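Local coordinates for protein accelerated-cell-death 11 (Arabidopsis thaliana, PDB 4NT1) that transfers ceramide-1-phosphate and phytoceramide-1-phosphate selectively between membranes, using the all-helical glycolipid transfer protein fold, at residues 109-114 / 137-142; 126-131 / 158-163. One frame throughout, in Å; residues are numbered along the deposited sequence.

Both interactions involve helix 129-139, one at each end, and together they show how the two ends of a helix pack in an all-helical lipid carrier. Interaction 2 (126-131 / 158-163) takes in the turn that leads into this helix, its centre about 19 Å from the centre of the molecule; interaction 1 (109-114 / 137-142) packs the last turn against helix 98-121, with its centre about 8 Å from that point. The contact centres lie about 16 Å apart and the nearest atoms about 5 Å apart, so the two are separate contacts. Along the chain the segments interleave, in the order 109-114, 126-131, 137-142, 158-163. The inner contact borders residues of the lipid-binding site (F140 lies beside H144 and D61), whereas the outer one is away from them.

Interaction 1: 109-114 / 137-142; sequences LDMVKV and AQVFAP
D110 and Q138 meet through one water, which donates a hydrogen bond to OD2 of D110 at 2.6 Å and accepts one from NE2 of Q138 at 3.1 Å. This bridge is the polar margin of a contact that is otherwise apolar. The bond to the water is consistent with the amide nitrogen, rather than its oxygen, being turned toward D110. Beside the bridge the end of the Q138 amide lies against V114, with NE2 3.7 Å from CG2.

Further in, V139 sits over the backbone of M111. With CG1 anti to the backbone N (chi1 178°) and CG2 anti to the carbonyl carbon, both branches come to rest on M111: CG2 approaches its CA at 3.8 Å and also its N, while CG1 reaches its N and CB.

M111 then turns to F140, the two side chains crossing at about a right angle. Its CB comes obliquely to the ring, 3.5 Å from CE2, and SD lies in the ring plane at the CD2-CE2 edge, 4.7 Å from the centroid. This is a Met-aromatic contact at the edge, with the sulfur 86° off the ring normal. V139 CG1 lies above one face of the same ring, offset toward its rim.

F57 also meets F140 edge-to-face, and the ring neighbours H144 and D61, which belong to the binding site for the ceramide-1-phosphate-type lipid. The contact joins helix 98-121 to the end of helix 129-139; M111 also touches F48 of helix 34-51, and D110 touches I191 of helix 173-199.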
loop_
_atom_site.group_PDB
_atom_site.type_symbol
_atom_site.label_atom_id
_atom_site.label_comp_id
_atom_site.label_asym_id
_atom_site.label_seq_id
_atom_site.Cartn_x
_atom_site.Cartn_y
_atom_site.Cartn_z
ATOM N N LEU A 109 0.525 -1.098 0.428
ATOM C CA LEU A 109 0.837 0.021 1.318
ATOM C C LEU A 109 2.316 0.025 1.653
ATOM O O LEU A 109 2.941 1.085 1.732
ATOM C CB LEU A 109 0.043 -0.071 2.616
ATOM C CG LEU A 109 -1.471 0.012 2.487
ATOM C CD1 LEU A 109 -2.125 -0.204 3.851
ATOM C CD2 LEU A 109 -1.919 1.347 1.858
ATOM N N ASP A 110 2.868 -1.167 1.861
ATOM C CA ASP A 110 4.281 -1.317 2.191
ATOM C C ASP A 110 5.144 -0.923 0.992
ATOM O O ASP A 110 6.129 -0.199 1.149
ATOM C CB ASP A 110 4.552 -2.769 2.631
ATOM C CG ASP A 110 5.836 -2.927 3.432
ATOM O OD1 ASP A 110 6.382 -1.918 3.916
ATOM O OD2 ASP A 110 6.291 -4.090 3.583
ATOM N N MET A 111 4.775 -1.357 -0.214
ATOM C CA MET A 111 5.562 -0.958 -1.386
ATOM C C MET A 111 5.602 0.567 -1.555
ATOM O O MET A 111 6.639 1.135 -1.893
ATOM C CB MET A 111 5.066 -1.606 -2.685
ATOM C CG MET A 111 6.153 -1.578 -3.804
ATOM S SD MET A 111 5.480 -1.392 -5.467
ATOM C CE MET A 111 5.236 0.386 -5.578
ATOM N N VAL A 112 4.466 1.221 -1.341
ATOM C CA VAL A 112 4.406 2.675 -1.447
ATOM C C VAL A 112 5.264 3.307 -0.351
ATOM O O VAL A 112 6.014 4.248 -0.614
ATOM C CB VAL A 112 2.961 3.217 -1.430
ATOM C CG1 VAL A 112 2.964 4.763 -1.441
ATOM C CG2 VAL A 112 2.178 2.688 -2.636
ATOM N N LYS A 113 5.182 2.773 0.862
ATOM C CA LYS A 113 6.036 3.261 1.940
ATOM C C LYS A 113 7.523 3.215 1.561
ATOM O O LYS A 113 8.245 4.186 1.768
ATOM C CB LYS A 113 5.828 2.470 3.234
ATOM C CG LYS A 113 6.696 2.984 4.388
ATOM C CD LYS A 113 6.669 2.082 5.608
ATOM C CE LYS A 113 7.632 0.935 5.474
ATOM N NZ LYS A 113 8.384 0.739 6.745
ATOM N N VAL A 114 7.980 2.083 1.023
ATOM C CA VAL A 114 9.394 1.943 0.643
ATOM C C VAL A 114 9.723 2.831 -0.543
ATOM O O VAL A 114 10.776 3.465 -0.586
ATOM C CB VAL A 114 9.765 0.483 0.301
ATOM C CG1 VAL A 114 11.223 0.390 -0.205
ATOM C CG2 VAL A 114 9.554 -0.410 1.514
ATOM N N ALA A 137 11.402 -4.808 -5.650
ATOM C CA ALA A 137 12.202 -5.998 -5.343
ATOM C C ALA A 137 12.072 -6.417 -3.878
ATOM O O ALA A 137 12.089 -7.598 -3.562
ATOM C CB ALA A 137 13.667 -5.758 -5.705
ATOM N N GLN A 138 11.947 -5.448 -2.978
ATOM C CA GLN A 138 11.789 -5.779 -1.567
ATOM C C GLN A 138 10.400 -6.323 -1.251
ATOM O O GLN A 138 10.258 -7.297 -0.511
ATOM C CB GLN A 138 12.075 -4.573 -0.671
ATOM C CG GLN A 138 11.900 -4.869 0.818
ATOM C CD GLN A 138 12.056 -3.632 1.683
ATOM O OE1 GLN A 138 12.898 -2.780 1.409
ATOM N NE2 GLN A 138 11.236 -3.524 2.726
ATOM N N VAL A 139 9.371 -5.684 -1.799
ATOM C CA VAL A 139 8.005 -5.985 -1.377
ATOM C C VAL A 139 7.283 -7.015 -2.245
ATOM O O VAL A 139 6.661 -7.940 -1.722
ATOM C CB VAL A 139 7.163 -4.681 -1.254
ATOM C CG1 VAL A 139 5.716 -5.000 -0.864
ATOM C CG2 VAL A 139 7.802 -3.749 -0.234
ATOM N N PHE A 140 7.376 -6.877 -3.563
ATOM C CA PHE A 140 6.568 -7.699 -4.454
ATOM C C PHE A 140 7.307 -8.843 -5.154
ATOM O O PHE A 140 6.730 -9.899 -5.387
ATOM C CB PHE A 140 5.843 -6.835 -5.490
ATOM C CG PHE A 140 4.596 -6.175 -4.969
ATOM C CD1 PHE A 140 3.505 -6.934 -4.583
ATOM C CD2 PHE A 140 4.508 -4.794 -4.894
ATOM C CE1 PHE A 140 2.348 -6.324 -4.109
ATOM C CE2 PHE A 140 3.352 -4.176 -4.425
ATOM C CZ PHE A 140 2.275 -4.945 -4.034
ATOM N N ALA A 141 8.573 -8.646 -5.504
ATOM C CA ALA A 141 9.297 -9.714 -6.184
ATOM C C ALA A 141 9.213 -11.077 -5.468
ATOM O O ALA A 141 9.096 -12.098 -6.131
ATOM C CB ALA A 141 10.759 -9.315 -6.445
ATOM N N PRO A 142 9.282 -11.104 -4.120
ATOM C CA PRO A 142 9.232 -12.413 -3.451
ATOM C C PRO A 142 7.913 -13.162 -3.650
ATOM O O PRO A 142 7.839 -14.352 -3.346
ATOM C CB PRO A 142 9.400 -12.060 -1.966
ATOM C CG PRO A 142 10.075 -10.725 -1.971
ATOM C CD PRO A 142 9.493 -10.013 -3.154
HETATM O O HOH W 1 8.647 -5.173 3.216
#

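Interaction 2: 126-131 / 158-163; sequences NSLKDP and ALPTRA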
loop_
_atom_site.group_PDB
_atom_site.type_symbol
_atom_site.label_atom_id
_atom_site.label_comp_id
_atom_site.label_asym_id
_atom_site.label_seq_id
_atom_site.Cartn_x
_atom_site.Cartn_y
_atom_site.Cartn_z
ATOM N N ASN A 126 17.461 12.535 -10.501
ATOM C CA ASN A 126 16.321 12.951 -11.314
ATOM C C ASN A 126 15.501 11.757 -11.807
ATOM O O ASN A 126 14.413 11.920 -12.349
ATOM C CB ASN A 126 16.793 13.808 -12.487
ATOM C CG ASN A 126 17.419 15.101 -12.024
ATOM O OD1 ASN A 126 18.507 15.490 -12.466
ATOM N ND2 ASN A 126 16.744 15.767 -11.105
ATOM N N SER A 127 16.033 10.561 -11.595
ATOM C CA SER A 127 15.372 9.332 -12.034
ATOM C C SER A 127 14.614 8.665 -10.887
ATOM O O SER A 127 15.002 8.800 -9.723
ATOM C CB SER A 127 16.411 8.361 -12.592
ATOM O OG SER A 127 15.848 7.077 -12.841
ATOM N N LEU A 128 13.540 7.951 -11.220
ATOM C CA LEU A 128 12.814 7.141 -10.237
ATOM C C LEU A 128 13.202 5.666 -10.308
ATOM O O LEU A 128 12.641 4.841 -9.587
ATOM C CB LEU A 128 11.303 7.242 -10.459
ATOM C CG LEU A 128 10.679 8.604 -10.187
ATOM C CD1 LEU A 128 9.216 8.577 -10.525
ATOM C CD2 LEU A 128 10.903 8.988 -8.725
ATOM N N LYS A 129 14.151 5.327 -11.173
ATOM C CA LYS A 129 14.436 3.919 -11.440
ATOM C C LYS A 129 14.862 3.139 -10.193
ATOM O O LYS A 129 14.326 2.077 -9.908
ATOM C CB LYS A 129 15.473 3.768 -12.553
ATOM C CG LYS A 129 15.730 2.317 -12.936
ATOM C CD LYS A 129 16.659 2.216 -14.140
ATOM C CE LYS A 129 16.947 0.759 -14.481
ATOM N NZ LYS A 129 17.729 0.629 -15.742
ATOM N N ASP A 130 15.821 3.665 -9.443
ATOM C CA ASP A 130 16.254 2.965 -8.238
ATOM C C ASP A 130 15.172 2.858 -7.142
ATOM O O ASP A 130 14.940 1.769 -6.614
ATOM C CB ASP A 130 17.581 3.527 -7.708
ATOM C CG ASP A 130 18.778 3.049 -8.524
ATOM O OD1 ASP A 130 18.568 2.446 -9.604
ATOM O OD2 ASP A 130 19.927 3.277 -8.090
ATOM N N PRO A 131 14.495 3.972 -6.808
ATOM C CA PRO A 131 13.412 3.827 -5.818
ATOM C C PRO A 131 12.312 2.857 -6.254
ATOM O O PRO A 131 11.850 2.058 -5.438
ATOM C CB PRO A 131 12.838 5.249 -5.700
ATOM C CG PRO A 131 13.967 6.150 -6.128
ATOM C CD PRO A 131 14.749 5.379 -7.163
ATOM N N ALA A 158 10.000 3.043 -18.682
ATOM C CA ALA A 158 8.826 3.867 -18.927
ATOM C C ALA A 158 8.316 4.552 -17.660
ATOM O O ALA A 158 7.214 5.080 -17.645
ATOM C CB ALA A 158 7.722 3.038 -19.562
ATOM N N LEU A 159 9.112 4.533 -16.597
ATOM C CA LEU A 159 8.773 5.324 -15.422
ATOM C C LEU A 159 8.748 6.789 -15.824
ATOM O O LEU A 159 9.534 7.215 -16.668
ATOM C CB LEU A 159 9.813 5.137 -14.319
ATOM C CG LEU A 159 9.870 3.802 -13.586
ATOM C CD1 LEU A 159 11.207 3.640 -12.879
ATOM C CD2 LEU A 159 8.717 3.682 -12.592
ATOM N N PRO A 160 7.851 7.572 -15.220
ATOM C CA PRO A 160 7.945 9.019 -15.423
ATOM C C PRO A 160 9.233 9.534 -14.783
ATOM O O PRO A 160 9.756 8.886 -13.882
ATOM C CB PRO A 160 6.738 9.555 -14.646
ATOM C CG PRO A 160 6.506 8.534 -13.572
ATOM C CD PRO A 160 6.815 7.210 -14.233
ATOM N N THR A 161 9.740 10.673 -15.241
ATOM C CA THR A 161 10.805 11.355 -14.514
ATOM C C THR A 161 10.294 11.737 -13.127
ATOM O O THR A 161 9.088 11.850 -12.908
ATOM C CB THR A 161 11.262 12.630 -15.239
ATOM O OG1 THR A 161 10.263 13.649 -15.102
ATOM C CG2 THR A 161 11.506 12.343 -16.722
ATOM N N ARG A 162 11.212 11.924 -12.191
ATOM C CA ARG A 162 10.845 12.314 -10.840
ATOM C C ARG A 162 10.070 13.628 -10.877
ATOM O O ARG A 162 9.044 13.783 -10.206
ATOM C CB ARG A 162 12.105 12.419 -9.983
ATOM C CG ARG A 162 11.885 12.885 -8.564
ATOM C CD ARG A 162 13.228 12.925 -7.852
ATOM N NE ARG A 162 13.148 13.532 -6.528
ATOM C CZ ARG A 162 13.572 12.948 -5.411
ATOM N NH1 ARG A 162 14.124 11.728 -5.452
ATOM N NH2 ARG A 162 13.448 13.590 -4.256
ATOM N N ALA A 163 10.539 14.562 -11.698
ATOM C CA ALA A 163 9.863 15.841 -11.866
ATOM C C ALA A 163 8.447 15.686 -12.414
ATOM O O ALA A 163 7.530 16.396 -12.006
ATOM C CB ALA A 163 10.683 16.765 -12.761
HETATM O O HOH W 2 14.650 9.804 -7.203
HETATM O O HOH W 3 12.543 8.154 -13.830
#
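L128 packs on the 158-163 segment, against both its backbone and its side chains, and it loses more surface there than any other residue of the contact. Its two methyls divide the work: CD1 lies 3.4 Å from the carbonyl O of P160 and also meets CG of the proline ring, while CD2 rests against CB of R162 at 3.8 Å. The leucine and arginine side chains cross at about a right angle.

R162 plays two parts. Its backbone N donates to O of N126 at 3.2 Å, with an N-H...O angle of 162° and the donor tilted 30° from the carbonyl plane. Its side chain starts with CG anti to the backbone N (chi1 177°) and runs extended to NE, carrying the guanidinium away from the contact. There NE forms a salt bridge with E173, and NH1 bonds to O of I119. A water in the guanidinium plane accepts from NH1 at 2.7 Å and donates to O of S127, so the charged end is tied back to the opposing loop.

L159 contributes a single methyl: CD1 meets CA of K129 at 3.5 Å and lies 3.8 Å from O of L128. Another water, accepting from N of L128 at 2.8 Å and donating to O of P160, links the two backbones beside these apolar touches.

Each segment is a loop that runs into the first turn of a helix. The side chain of S127 caps through OG, which accepts from N of K129, and T161 is the N-cap of helix 162-168, its OG1 bonding to N of H164. The contact thus joins the beginnings of helices 129-139 and 162-168, while L128 also packs on I119 of helix 98-121 and on L165 of helix 162-168.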